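PDB 4G2C: DyP2 from Amycolatopsis sp. ATCC 39116, which probably oxidises dyes and other substrates with hydrogen peroxide at a bound haem, and also holds a manganese(II) ion. Local coordinates for residues H122-T126 / L127-A131; A94-H97 / L98-E102; A173-G176 / P177-L181; R81-L84 / N85-G89. One frame throughout, in Å; residues are numbered along the deposited sequence.

Contact 1: H122-T126 / L127-A131; sequences HGYAT and LGVTA
Tyr124 reaches out from the last turn of helix 121-127, and the chain leaving the helix folds back onto its ring. Ala131 covers one face, displaced toward the rim: its CA lies 4.3 Å from the ring centroid in a CH-pi contact, and its CB comes 3.7 Å from Tyr124 CG. At the ring edge, and in its plane, Val129 CG1 sits 3.9 Å from Tyr124 CD1. CG of Tyr124 stands opposite the carbonyl carbon across the CA-CB bond (chi1 -85°), which turns the ring out from the flank of the helix, where the returning chain comes to meet it. A Schellman motif makes the return possible. Gly128, with positive phi, is the first residue to leave the helix, and Val129 N then donates to Tyr124 O over 3.0 Å in an almost straight bond (170°). Gly128 N meets Ala125 O at 3.0 Å, approaching from above the carbonyl plane. Leu127, its N bonded to Gly123 O at 3.2 Å, directs its branches to Phe74 and Leu84, joining the helix end to the neighbouring strand and helix. The chemistry is thus divided: backbone bonds shape the turn, while mainly apolar and CH-pi contacts hold the departing chain against the aromatic ring.

Contact 2: A94-H97 / L98-E102; sequences ARTH and LQEVE
The imidazole of His97 meets Val101 one helical turn further on and is also stacked with the ring of His62. Within the helix the contact is made at the outer end of the ring, where NE2 lies 3.5 Å from Val101 CG2. His97 CG is anti to the backbone N (chi1 173°), which projects the ring outward from the helix, while CG2 of Val101 points back toward it. A second flat group, the carboxylate of Glu100, extends in the reverse direction: its chain is straight beyond CG (chi2 -179°), and OE2 comes 4.0 Å from Thr96 CG2 as the two side chains pass at an angle. The carboxylate is gripped mainly from outside the helix, OE1 by a salt bridge to Lys92 and OE2 by a hydrogen bond with Thr112.

These residues form the opening turns of helix 94-107, in the ferredoxin-like alpha+beta domain of the dye peroxidase fold. Four successive i to i+4 backbone bonds run through it, from Leu98 N to Ala94 O (2.9 Å) up to Val101 N and His97 O (2.8 Å). Leu98 lays its CG 3.3 Å from Ala94 O, and its branches pack on Trp40 and Leu227. On another side of the helix Arg95 leads its guanidinium away to helix 45-53, where NE forms a salt bridge with Asp52 and NH2 donates to Ala48 O; Gln99 OE1 approaches Arg95 CG loosely, at 4.4 Å.

Contact 3: A173-G176 / P177-L181; sequences ATAG and PVRTL
A chi1 of 59° sets Thr174 OG1 between its own backbone N and carbonyl carbon, where it comes 3.4 Å from Pro177 CD, the proline ring crossing the threonine side chain at an angle. Arg179 is shaped by a bend at chi3 (-67°), which doubles its chain back toward the start of the helix. Its guanidinium consequently settles face-on over the Ala175-Gly176 peptide link: Gly176 N lies beneath the rim of the group, 4.1 Å below its plane, NH2 is 3.8 Å from Gly176 CA, and NH1 reaches Ala175 CB at 3.7 Å.

This is the first turn of helix 175-188, which follows strand 166-172 in the ferredoxin-like domain and packs against its antiparallel sheet. Ala175 O opens the helical bonding by accepting Arg179 N at 3.0 Å (161°), and takes a weak second bond from Val178 N. One residue on, Gly176 O accepts Thr180 N at 3.1 Å. Pro177 has no N-H to donate, and its ring rests against Asp172 and Pro113. Were a glycine to replace Pro177, Thr174 OG1 would probably lose its apolar neighbour and the backbone of this first turn would gain freedom to move. Val178 faces the sheet, meeting Asp172 and Thr68, with its CG2 branch 3.8 Å from Thr174 O.

Contact 4: R81-L84 / N85-G89; sequences RTFL and NGLSG
Phe83 and Leu87 meet one turn apart on helix 77-88, which packs beside strand 114-119 in the ferredoxin-like domain. The backbone here is closely satisfied by i to i+4 bonds. Asn85 N donates to Arg81 O at 3.0 Å, Leu87 N to Phe83 O at 2.9 Å (162°), and Ser88 N to Leu84 O at 2.9 Å. Gly86 N is shared: its main bond goes to Thr82 O at 3.0 Å, and a weak, strongly bent one to Phe83 O, which therefore accepts from two donors. The hydroxyl of Thr82 is engaged by Ala78 O, one turn back.

The apolar side of the helix is carried by Phe83, Leu84 and Leu87. Phe83 CG lies trans to the backbone N (chi1 -178°), and the ring swings beside the carbonyl carbon toward Leu87. Leu87 CD1 sits over one ring face, 4.0 Å from the centroid and 26° off the normal, a CH-pi contact displaced toward the rim. The same methyl lies 4.3 Å from Leu84 CD2. Beyond the helix, Phe83 also packs on Arg189 and Pro190, and Leu87 on Leu115 of the sheet. With an alanine in place of Phe83, Leu87 CD1 would probably lose the ring face it rests on and a gap would open toward Pro190.

Near the end of the helix, Ser88 turns its hydroxyl back onto the main chain, and OG donates to Asn85 O over just 2.6 Å, tilted from the carbonyl plane.

How the contacts relate
All four contacts are local, each within or at one end of a helix of the same domain, yet position changes their chemistry. Contact 3 opens a helix and is a surface contact, with a guanidinium lying over a peptide; contacts 1, 2 and 4 are partly buried, none of them wholly core. Contact 1 closes a helix, using glycine and an aromatic ring. Contacts 2 and 4 lie along helices 94-107 and 77-88, which follow each other in the chain; the first anchors charged ends to outside partners, the second relies on apolar packing. Contacts 1 and 4 are direct neighbours: Leu127 CD1 touches Leu84 CD1 at 3.8 Å, and Arg81 NH1 lies 2.9 Å from Leu127 O.

Contact 1: H122-T126 / L127-A131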
ATOM      1  N   HIS A 122     -20.914   4.075  -6.231  1.00 26.23           N
ATOM      2  CA  HIS A 122     -22.055   4.922  -5.931  1.00 27.57           C
ATOM      3  C   HIS A 122     -21.914   6.281  -6.597  1.00 25.39           C
ATOM      4  O   HIS A 122     -22.883   6.853  -7.059  1.00 28.19           O
ATOM      5  CB  HIS A 122     -22.266   5.092  -4.427  1.00 31.64           C
ATOM      6  CG  HIS A 122     -23.564   5.757  -4.095  1.00 31.70           C
ATOM      7  ND1 HIS A 122     -23.719   7.129  -4.094  1.00 26.19           N
ATOM      8  CD2 HIS A 122     -24.782   5.238  -3.814  1.00 22.63           C
ATOM      9  CE1 HIS A 122     -24.973   7.423  -3.802  1.00 30.15           C
ATOM     10  NE2 HIS A 122     -25.638   6.294  -3.627  1.00 25.21           N
ATOM     11  N   GLY A 123     -20.692   6.792  -6.667  1.00 29.41           N
ATOM     12  CA  GLY A 123     -20.469   8.093  -7.269  1.00 26.37           C
ATOM     13  C   GLY A 123     -20.720   8.078  -8.763  1.00 27.22           C
ATOM     14  O   GLY A 123     -21.182   9.062  -9.329  1.00 28.15           O
ATOM     15  N   TYR A 124     -20.399   6.962  -9.412  1.00 29.11           N
ATOM     16  CA  TYR A 124     -20.742   6.781 -10.822  1.00 28.01           C
ATOM     17  C   TYR A 124     -22.261   6.780 -10.988  1.00 29.75           C
ATOM     18  O   TYR A 124     -22.796   7.376 -11.926  1.00 30.23           O
ATOM     19  CB  TYR A 124     -20.141   5.476 -11.384  1.00 30.04           C
ATOM     20  CG  TYR A 124     -18.710   5.615 -11.867  1.00 30.02           C
ATOM     21  CD1 TYR A 124     -18.434   6.053 -13.161  1.00 33.26           C
ATOM     22  CD2 TYR A 124     -17.632   5.308 -11.032  1.00 24.98           C
ATOM     23  CE1 TYR A 124     -17.129   6.195 -13.609  1.00 31.90           C
ATOM     24  CE2 TYR A 124     -16.327   5.439 -11.475  1.00 23.92           C
ATOM     25  CZ  TYR A 124     -16.081   5.884 -12.765  1.00 29.16           C
ATOM     26  OH  TYR A 124     -14.784   6.027 -13.225  1.00 26.97           O
ATOM     27  N   ALA A 125     -22.949   6.115 -10.066  1.00 27.04           N
ATOM     28  CA  ALA A 125     -24.403   6.049 -10.112  1.00 30.64           C
ATOM     29  C   ALA A 125     -25.027   7.445  -9.995  1.00 31.38           C
ATOM     30  O   ALA A 125     -25.933   7.788 -10.749  1.00 28.76           O
ATOM     31  CB  ALA A 125     -24.954   5.093  -9.028  1.00 26.70           C
ATOM     32  N   THR A 126     -24.537   8.251  -9.062  1.00 30.59           N
ATOM     33  CA  THR A 126     -25.026   9.624  -8.923  1.00 30.83           C
ATOM     34  C   THR A 126     -24.811  10.443 -10.191  1.00 32.57           C
ATOM     35  O   THR A 126     -25.628  11.292 -10.541  1.00 29.64           O
ATOM     36  CB  THR A 126     -24.337  10.377  -7.772  1.00 30.31           C
ATOM     37  OG1 THR A 126     -24.846   9.915  -6.520  1.00 34.96           O
ATOM     38  CG2 THR A 126     -24.619  11.871  -7.877  1.00 32.93           C
ATOM     39  N   LEU A 127     -23.690  10.212 -10.857  1.00 32.66           N
ATOM     40  CA  LEU A 127     -23.368  10.954 -12.069  1.00 31.18           C
ATOM     41  C   LEU A 127     -24.149  10.411 -13.261  1.00 29.70           C
ATOM     42  O   LEU A 127     -24.223  11.053 -14.314  1.00 33.07           O
ATOM     43  CB  LEU A 127     -21.862  10.870 -12.358  1.00 29.65           C
ATOM     44  CG  LEU A 127     -20.878  11.581 -11.418  1.00 33.94           C
ATOM     45  CD1 LEU A 127     -19.452  11.258 -11.806  1.00 28.48           C
ATOM     46  CD2 LEU A 127     -21.094  13.098 -11.402  1.00 31.54           C
ATOM     47  N   GLY A 128     -24.718   9.219 -13.096  1.00 29.63           N
ATOM     48  CA  GLY A 128     -25.342   8.502 -14.197  1.00 28.81           C
ATOM     49  C   GLY A 128     -24.365   8.089 -15.299  1.00 29.94           C
ATOM     50  O   GLY A 128     -24.662   8.235 -16.486  1.00 27.78           O
ATOM     51  N   VAL A 129     -23.202   7.562 -14.918  1.00 27.14           N
ATOM     52  CA  VAL A 129     -22.170   7.223 -15.902  1.00 27.10           C
ATOM     53  C   VAL A 129     -21.820   5.726 -15.906  1.00 26.48           C
ATOM     54  O   VAL A 129     -21.812   5.076 -14.860  1.00 25.85           O
ATOM     55  CB  VAL A 129     -20.886   8.070 -15.664  1.00 29.67           C
ATOM     56  CG1 VAL A 129     -19.744   7.544 -16.475  1.00 27.33           C
ATOM     57  CG2 VAL A 129     -21.137   9.549 -15.966  1.00 27.73           C
ATOM     58  N   THR A 130     -21.527   5.178 -17.083  1.00 24.75           N
ATOM     59  CA  THR A 130     -21.083   3.792 -17.173  1.00 22.42           C
ATOM     60  C   THR A 130     -19.885   3.542 -16.254  1.00 28.34           C
ATOM     61  O   THR A 130     -18.863   4.212 -16.383  1.00 26.46           O
ATOM     62  CB  THR A 130     -20.640   3.428 -18.592  1.00 27.21           C
ATOM     63  OG1 THR A 130     -21.754   3.512 -19.492  1.00 32.36           O
ATOM     64  CG2 THR A 130     -20.034   2.003 -18.611  1.00 27.47           C
ATOM     65  N   ALA A 131     -19.995   2.570 -15.348  1.00 30.40           N
ATOM     66  CA  ALA A 131     -18.932   2.341 -14.355  1.00 29.86           C
ATOM     67  C   ALA A 131     -18.029   1.152 -14.653  1.00 25.79           C
ATOM     68  O   ALA A 131     -18.456   0.172 -15.253  1.00 27.40           O
ATOM     69  CB  ALA A 131     -19.521   2.200 -12.951  1.00 27.60           C
TER

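Contact 2: A94-H97 / L98-E102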
ATOM      1  N   ALA A  94       0.335  11.784 -15.699  1.00 25.90           N
ATOM      2  CA  ALA A  94       1.428  10.890 -15.369  1.00 24.77           C
ATOM      3  C   ALA A  94       2.732  11.402 -15.977  1.00 27.24           C
ATOM      4  O   ALA A  94       3.757  11.503 -15.281  1.00 25.53           O
ATOM      5  CB  ALA A  94       1.131   9.489 -15.861  1.00 22.40           C
ATOM      6  N   ARG A  95       2.700  11.724 -17.269  1.00 22.83           N
ATOM      7  CA  ARG A  95       3.929  12.137 -17.950  1.00 30.09           C
ATOM      8  C   ARG A  95       4.547  13.411 -17.358  1.00 29.49           C
ATOM      9  O   ARG A  95       5.762  13.474 -17.131  1.00 31.49           O
ATOM     10  CB  ARG A  95       3.717  12.327 -19.451  1.00 33.13           C
ATOM     11  CG  ARG A  95       5.038  12.632 -20.172  1.00 45.13           C
ATOM     12  CD  ARG A  95       4.841  13.226 -21.564  1.00 47.37           C
ATOM     13  NE  ARG A  95       4.141  12.314 -22.462  1.00 51.48           N
ATOM     14  CZ  ARG A  95       4.723  11.302 -23.100  1.00 52.31           C
ATOM     15  NH1 ARG A  95       6.024  11.068 -22.932  1.00 53.54           N
ATOM     16  NH2 ARG A  95       3.999  10.523 -23.901  1.00 44.51           N
ATOM     17  N   THR A  96       3.723  14.426 -17.111  1.00 24.43           N
ATOM     18  CA  THR A  96       4.240  15.629 -16.462  1.00 27.80           C
ATOM     19  C   THR A  96       4.872  15.267 -15.112  1.00 26.32           C
ATOM     20  O   THR A  96       5.913  15.813 -14.729  1.00 25.86           O
ATOM     21  CB  THR A  96       3.145  16.691 -16.245  1.00 26.53           C
ATOM     22  OG1 THR A  96       2.638  17.124 -17.513  1.00 29.24           O
ATOM     23  CG2 THR A  96       3.713  17.889 -15.498  1.00 21.99           C
ATOM     24  N   HIS A  97       4.237  14.358 -14.382  1.00 22.90           N
ATOM     25  CA  HIS A  97       4.770  13.982 -13.077  1.00 27.40           C
ATOM     26  C   HIS A  97       6.153  13.353 -13.238  1.00 25.72           C
ATOM     27  O   HIS A  97       7.077  13.652 -12.486  1.00 24.90           O
ATOM     28  CB  HIS A  97       3.842  13.010 -12.346  1.00 26.97           C
ATOM     29  CG  HIS A  97       4.435  12.462 -11.083  1.00 24.77           C
ATOM     30  ND1 HIS A  97       4.209  11.175 -10.648  1.00 24.61           N
ATOM     31  CD2 HIS A  97       5.258  13.028 -10.169  1.00 25.75           C
ATOM     32  CE1 HIS A  97       4.870  10.970  -9.521  1.00 23.90           C
ATOM     33  NE2 HIS A  97       5.515  12.078  -9.211  1.00 21.79           N
ATOM     34  N   LEU A  98       6.282  12.485 -14.234  1.00 23.16           N
ATOM     35  CA  LEU A  98       7.526  11.758 -14.469  1.00 27.25           C
ATOM     36  C   LEU A  98       8.662  12.720 -14.809  1.00 29.38           C
ATOM     37  O   LEU A  98       9.786  12.598 -14.299  1.00 30.07           O
ATOM     38  CB  LEU A  98       7.322  10.719 -15.577  1.00 24.20           C
ATOM     39  CG  LEU A  98       6.442   9.541 -15.132  1.00 23.83           C
ATOM     40  CD1 LEU A  98       6.134   8.584 -16.278  1.00 28.22           C
ATOM     41  CD2 LEU A  98       7.109   8.805 -13.972  1.00 26.38           C
ATOM     42  N   GLN A  99       8.343  13.688 -15.660  1.00 28.27           N
ATOM     43  CA  GLN A  99       9.268  14.735 -16.045  1.00 29.01           C
ATOM     44  C   GLN A  99       9.718  15.463 -14.800  1.00 29.87           C
ATOM     45  O   GLN A  99      10.909  15.693 -14.596  1.00 33.54           O
ATOM     46  CB  GLN A  99       8.563  15.709 -16.982  1.00 33.30           C
ATOM     47  CG  GLN A  99       9.437  16.284 -18.067  1.00 46.88           C
ATOM     48  CD  GLN A  99       8.615  16.825 -19.229  1.00 50.90           C
ATOM     49  OE1 GLN A  99       7.689  16.163 -19.716  1.00 47.53           O
ATOM     50  NE2 GLN A  99       8.948  18.027 -19.676  1.00 46.03           N
ATOM     51  N   GLU A 100       8.765  15.814 -13.949  1.00 29.23           N
ATOM     52  CA  GLU A 100       9.116  16.450 -12.682  1.00 28.51           C
ATOM     53  C   GLU A 100      10.074  15.553 -11.893  1.00 29.13           C
ATOM     54  O   GLU A 100      11.101  16.022 -11.403  1.00 31.75           O
ATOM     55  CB  GLU A 100       7.871  16.798 -11.863  1.00 27.19           C
ATOM     56  CG  GLU A 100       7.005  17.907 -12.463  1.00 28.59           C
ATOM     57  CD  GLU A 100       5.784  18.241 -11.601  1.00 29.62           C
ATOM     58  OE1 GLU A 100       5.548  17.577 -10.565  1.00 31.42           O
ATOM     59  OE2 GLU A 100       5.052  19.180 -11.961  1.00 35.65           O
ATOM     60  N   VAL A 101       9.754  14.264 -11.775  1.00 29.71           N
ATOM     61  CA  VAL A 101      10.664  13.350 -11.063  1.00 32.66           C
ATOM     62  C   VAL A 101      12.082  13.388 -11.660  1.00 31.54           C
ATOM     63  O   VAL A 101      13.058  13.628 -10.957  1.00 31.14           O
ATOM     64  CB  VAL A 101      10.120  11.908 -10.982  1.00 30.47           C
ATOM     65  CG1 VAL A 101      11.214  10.947 -10.515  1.00 39.41           C
ATOM     66  CG2 VAL A 101       8.919  11.846 -10.035  1.00 26.73           C
ATOM     67  N   GLU A 102      12.180  13.190 -12.966  1.00 34.00           N
ATOM     68  CA  GLU A 102      13.469  13.281 -13.646  1.00 41.20           C
ATOM     69  C   GLU A 102      14.174  14.622 -13.370  1.00 42.16           C
ATOM     70  O   GLU A 102      15.379  14.657 -13.106  1.00 44.33           O
ATOM     71  CB  GLU A 102      13.291  13.068 -15.155  1.00 31.62           C
ATOM     72  CG  GLU A 102      14.487  12.431 -15.841  1.00 45.97           C
ATOM     73  CD  GLU A 102      14.824  11.063 -15.271  1.00 54.83           C
ATOM     74  OE1 GLU A 102      13.904  10.376 -14.768  1.00 53.48           O
ATOM     75  OE2 GLU A 102      16.013  10.672 -15.326  1.00 61.60           O
TER

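Contact 3: A173-G176 / P177-L181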
ATOM      1  N   ALA A 173       5.570  17.420  -0.729  1.00 24.83           N
ATOM      2  CA  ALA A 173       6.654  17.234   0.220  1.00 28.10           C
ATOM      3  C   ALA A 173       6.422  18.055   1.487  1.00 27.27           C
ATOM      4  O   ALA A 173       6.855  17.672   2.566  1.00 28.51           O
ATOM      5  CB  ALA A 173       7.989  17.620  -0.421  1.00 23.92           C
ATOM      6  N   THR A 174       5.728  19.181   1.355  1.00 25.95           N
ATOM      7  CA  THR A 174       5.543  20.085   2.490  1.00 26.59           C
ATOM      8  C   THR A 174       4.101  20.565   2.556  1.00 29.22           C
ATOM      9  O   THR A 174       3.387  20.534   1.552  1.00 29.69           O
ATOM     10  CB  THR A 174       6.495  21.305   2.421  1.00 29.12           C
ATOM     11  OG1 THR A 174       6.261  22.029   1.208  1.00 33.43           O
ATOM     12  CG2 THR A 174       7.958  20.872   2.448  1.00 27.86           C
ATOM     13  N   ALA A 175       3.687  21.010   3.744  1.00 32.86           N
ATOM     14  CA  ALA A 175       2.312  21.433   4.016  1.00 32.74           C
ATOM     15  C   ALA A 175       1.837  22.611   3.162  1.00 31.35           C
ATOM     16  O   ALA A 175       0.668  22.684   2.781  1.00 31.77           O
ATOM     17  CB  ALA A 175       2.150  21.761   5.511  1.00 34.52           C
ATOM     18  N   GLY A 176       2.751  23.526   2.862  1.00 32.59           N
ATOM     19  CA  GLY A 176       2.414  24.752   2.170  1.00 32.56           C
ATOM     20  C   GLY A 176       1.569  24.607   0.919  1.00 35.31           C
ATOM     21  O   GLY A 176       0.434  25.102   0.860  1.00 35.39           O
ATOM     22  N   PRO A 177       2.121  23.948  -0.108  1.00 30.96           N
ATOM     23  CA  PRO A 177       1.415  23.790  -1.386  1.00 29.16           C
ATOM     24  C   PRO A 177       0.169  22.901  -1.255  1.00 32.10           C
ATOM     25  O   PRO A 177      -0.715  22.932  -2.119  1.00 31.75           O
ATOM     26  CB  PRO A 177       2.452  23.124  -2.278  1.00 29.00           C
ATOM     27  CG  PRO A 177       3.775  23.421  -1.617  1.00 34.36           C
ATOM     28  CD  PRO A 177       3.488  23.415  -0.156  1.00 28.30           C
ATOM     29  N   VAL A 178       0.084  22.123  -0.182  1.00 25.58           N
ATOM     30  CA  VAL A 178      -1.153  21.389   0.070  1.00 32.39           C
ATOM     31  C   VAL A 178      -2.259  22.344   0.508  1.00 33.07           C
ATOM     32  O   VAL A 178      -3.399  22.238   0.052  1.00 36.08           O
ATOM     33  CB  VAL A 178      -0.971  20.272   1.099  1.00 30.09           C
ATOM     34  CG1 VAL A 178      -2.308  19.686   1.437  1.00 30.48           C
ATOM     35  CG2 VAL A 178      -0.028  19.204   0.540  1.00 25.84           C
ATOM     36  N   ARG A 179      -1.910  23.290   1.373  1.00 32.72           N
ATOM     37  CA  ARG A 179      -2.836  24.337   1.777  1.00 37.01           C
ATOM     38  C   ARG A 179      -3.317  25.113   0.565  1.00 32.88           C
ATOM     39  O   ARG A 179      -4.520  25.314   0.381  1.00 31.88           O
ATOM     40  CB  ARG A 179      -2.192  25.296   2.791  1.00 39.39           C
ATOM     41  CG  ARG A 179      -2.121  24.740   4.211  1.00 46.22           C
ATOM     42  CD  ARG A 179      -1.818  25.834   5.243  1.00 46.79           C
ATOM     43  NE  ARG A 179      -0.475  26.389   5.087  1.00 43.14           N
ATOM     44  CZ  ARG A 179       0.598  25.939   5.735  1.00 48.17           C
ATOM     45  NH1 ARG A 179       0.488  24.929   6.587  1.00 50.32           N
ATOM     46  NH2 ARG A 179       1.787  26.496   5.534  1.00 48.45           N
ATOM     47  N   THR A 180      -2.372  25.549  -0.264  1.00 33.48           N
ATOM     48  CA  THR A 180      -2.724  26.272  -1.479  1.00 28.70           C
ATOM     49  C   THR A 180      -3.684  25.459  -2.362  1.00 32.14           C
ATOM     50  O   THR A 180      -4.735  25.956  -2.766  1.00 31.14           O
ATOM     51  CB  THR A 180      -1.482  26.683  -2.298  1.00 31.90           C
ATOM     52  OG1 THR A 180      -0.644  27.554  -1.522  1.00 31.79           O
ATOM     53  CG2 THR A 180      -1.909  27.401  -3.571  1.00 29.35           C
ATOM     54  N   LEU A 181      -3.333  24.209  -2.660  1.00 31.99           N
ATOM     55  CA  LEU A 181      -4.192  23.377  -3.514  1.00 30.85           C
ATOM     56  C   LEU A 181      -5.602  23.218  -2.925  1.00 30.12           C
ATOM     57  O   LEU A 181      -6.601  23.308  -3.643  1.00 32.65           O
ATOM     58  CB  LEU A 181      -3.546  22.013  -3.777  1.00 31.03           C
ATOM     59  CG  LEU A 181      -4.281  20.995  -4.654  1.00 32.35           C
ATOM     60  CD1 LEU A 181      -4.531  21.540  -6.063  1.00 29.62           C
ATOM     61  CD2 LEU A 181      -3.500  19.657  -4.698  1.00 28.52           C
TER

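Contact 4: R81-L84 / N85-G89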
ATOM      1  N   ARG A  81     -20.603  16.913 -11.882  1.00 31.71           N
ATOM      2  CA  ARG A  81     -19.925  16.882 -13.171  1.00 33.39           C
ATOM      3  C   ARG A  81     -19.177  18.182 -13.440  1.00 36.28           C
ATOM      4  O   ARG A  81     -18.069  18.184 -13.980  1.00 36.74           O
ATOM      5  CB  ARG A  81     -20.925  16.605 -14.296  1.00 35.56           C
ATOM      6  CG  ARG A  81     -21.625  15.265 -14.130  1.00 40.47           C
ATOM      7  CD  ARG A  81     -22.710  15.033 -15.171  1.00 35.14           C
ATOM      8  NE  ARG A  81     -22.164  14.659 -16.471  1.00 42.32           N
ATOM      9  CZ  ARG A  81     -22.441  13.524 -17.106  1.00 41.96           C
ATOM     10  NH1 ARG A  81     -23.268  12.640 -16.562  1.00 36.12           N
ATOM     11  NH2 ARG A  81     -21.889  13.274 -18.292  1.00 42.21           N
ATOM     12  N   THR A  82     -19.781  19.295 -13.059  1.00 38.65           N
ATOM     13  CA  THR A  82     -19.122  20.577 -13.229  1.00 35.79           C
ATOM     14  C   THR A  82     -17.883  20.645 -12.311  1.00 32.48           C
ATOM     15  O   THR A  82     -16.798  21.032 -12.738  1.00 29.59           O
ATOM     16  CB  THR A  82     -20.113  21.727 -12.979  1.00 34.11           C
ATOM     17  OG1 THR A  82     -21.199  21.604 -13.903  1.00 36.84           O
ATOM     18  CG2 THR A  82     -19.443  23.104 -13.142  1.00 29.45           C
ATOM     19  N   PHE A  83     -18.047  20.239 -11.059  1.00 30.59           N
ATOM     20  CA  PHE A  83     -16.932  20.209 -10.112  1.00 31.53           C
ATOM     21  C   PHE A  83     -15.751  19.390 -10.640  1.00 33.52           C
ATOM     22  O   PHE A  83     -14.626  19.897 -10.761  1.00 30.74           O
ATOM     23  CB  PHE A  83     -17.405  19.647  -8.774  1.00 33.18           C
ATOM     24  CG  PHE A  83     -16.341  19.604  -7.705  1.00 33.14           C
ATOM     25  CD1 PHE A  83     -15.609  20.737  -7.387  1.00 30.67           C
ATOM     26  CD2 PHE A  83     -16.103  18.430  -6.994  1.00 30.36           C
ATOM     27  CE1 PHE A  83     -14.645  20.712  -6.397  1.00 25.64           C
ATOM     28  CE2 PHE A  83     -15.143  18.392  -5.995  1.00 29.33           C
ATOM     29  CZ  PHE A  83     -14.408  19.537  -5.696  1.00 32.43           C
ATOM     30  N   LEU A  84     -16.005  18.122 -10.957  1.00 31.92           N
ATOM     31  CA  LEU A  84     -14.970  17.265 -11.526  1.00 26.87           C
ATOM     32  C   LEU A  84     -14.290  17.927 -12.719  1.00 31.63           C
ATOM     33  O   LEU A  84     -13.063  17.943 -12.810  1.00 28.76           O
ATOM     34  CB  LEU A  84     -15.556  15.913 -11.905  1.00 29.70           C
ATOM     35  CG  LEU A  84     -15.985  15.146 -10.646  1.00 25.33           C
ATOM     36  CD1 LEU A  84     -16.853  13.958 -10.983  1.00 27.11           C
ATOM     37  CD2 LEU A  84     -14.759  14.708  -9.882  1.00 31.44           C
ATOM     38  N   ASN A  85     -15.085  18.510 -13.610  1.00 30.35           N
ATOM     39  CA  ASN A  85     -14.531  19.179 -14.777  1.00 33.75           C
ATOM     40  C   ASN A  85     -13.499  20.225 -14.356  1.00 31.51           C
ATOM     41  O   ASN A  85     -12.436  20.338 -14.953  1.00 33.44           O
ATOM     42  CB  ASN A  85     -15.658  19.818 -15.592  1.00 39.30           C
ATOM     43  CG  ASN A  85     -15.247  20.132 -17.013  1.00 43.57           C
ATOM     44  OD1 ASN A  85     -14.867  21.258 -17.324  1.00 47.77           O
ATOM     45  ND2 ASN A  85     -15.319  19.133 -17.890  1.00 48.60           N
ATOM     46  N   GLY A  86     -13.813  20.976 -13.304  1.00 32.80           N
ATOM     47  CA  GLY A  86     -12.925  22.012 -12.815  1.00 30.23           C
ATOM     48  C   GLY A  86     -11.680  21.438 -12.160  1.00 29.50           C
ATOM     49  O   GLY A  86     -10.589  21.991 -12.275  1.00 27.59           O
ATOM     50  N   LEU A  87     -11.854  20.333 -11.447  1.00 31.04           N
ATOM     51  CA  LEU A  87     -10.724  19.604 -10.887  1.00 30.04           C
ATOM     52  C   LEU A  87      -9.750  19.164 -11.987  1.00 28.16           C
ATOM     53  O   LEU A  87      -8.545  19.354 -11.863  1.00 29.42           O
ATOM     54  CB  LEU A  87     -11.204  18.392 -10.082  1.00 29.01           C
ATOM     55  CG  LEU A  87     -11.840  18.766  -8.740  1.00 26.46           C
ATOM     56  CD1 LEU A  87     -12.164  17.539  -7.931  1.00 24.96           C
ATOM     57  CD2 LEU A  87     -10.950  19.713  -7.967  1.00 27.73           C
ATOM     58  N   SER A  88     -10.277  18.590 -13.063  1.00 27.02           N
ATOM     59  CA  SER A  88      -9.424  18.141 -14.154  1.00 30.70           C
ATOM     60  C   SER A  88      -8.510  19.278 -14.611  1.00 32.72           C
ATOM     61  O   SER A  88      -7.395  19.041 -15.068  1.00 31.70           O
ATOM     62  CB  SER A  88     -10.246  17.572 -15.315  1.00 25.71           C
ATOM     63  OG  SER A  88     -10.864  18.598 -16.053  1.00 32.37           O
ATOM     64  N   GLY A  89      -8.977  20.515 -14.450  1.00 36.03           N
ATOM     65  CA  GLY A  89      -8.167  21.687 -14.751  1.00 33.28           C
ATOM     66  C   GLY A  89      -6.979  21.897 -13.824  1.00 34.62           C
ATOM     67  O   GLY A  89      -6.004  22.551 -14.188  1.00 38.38           O
TER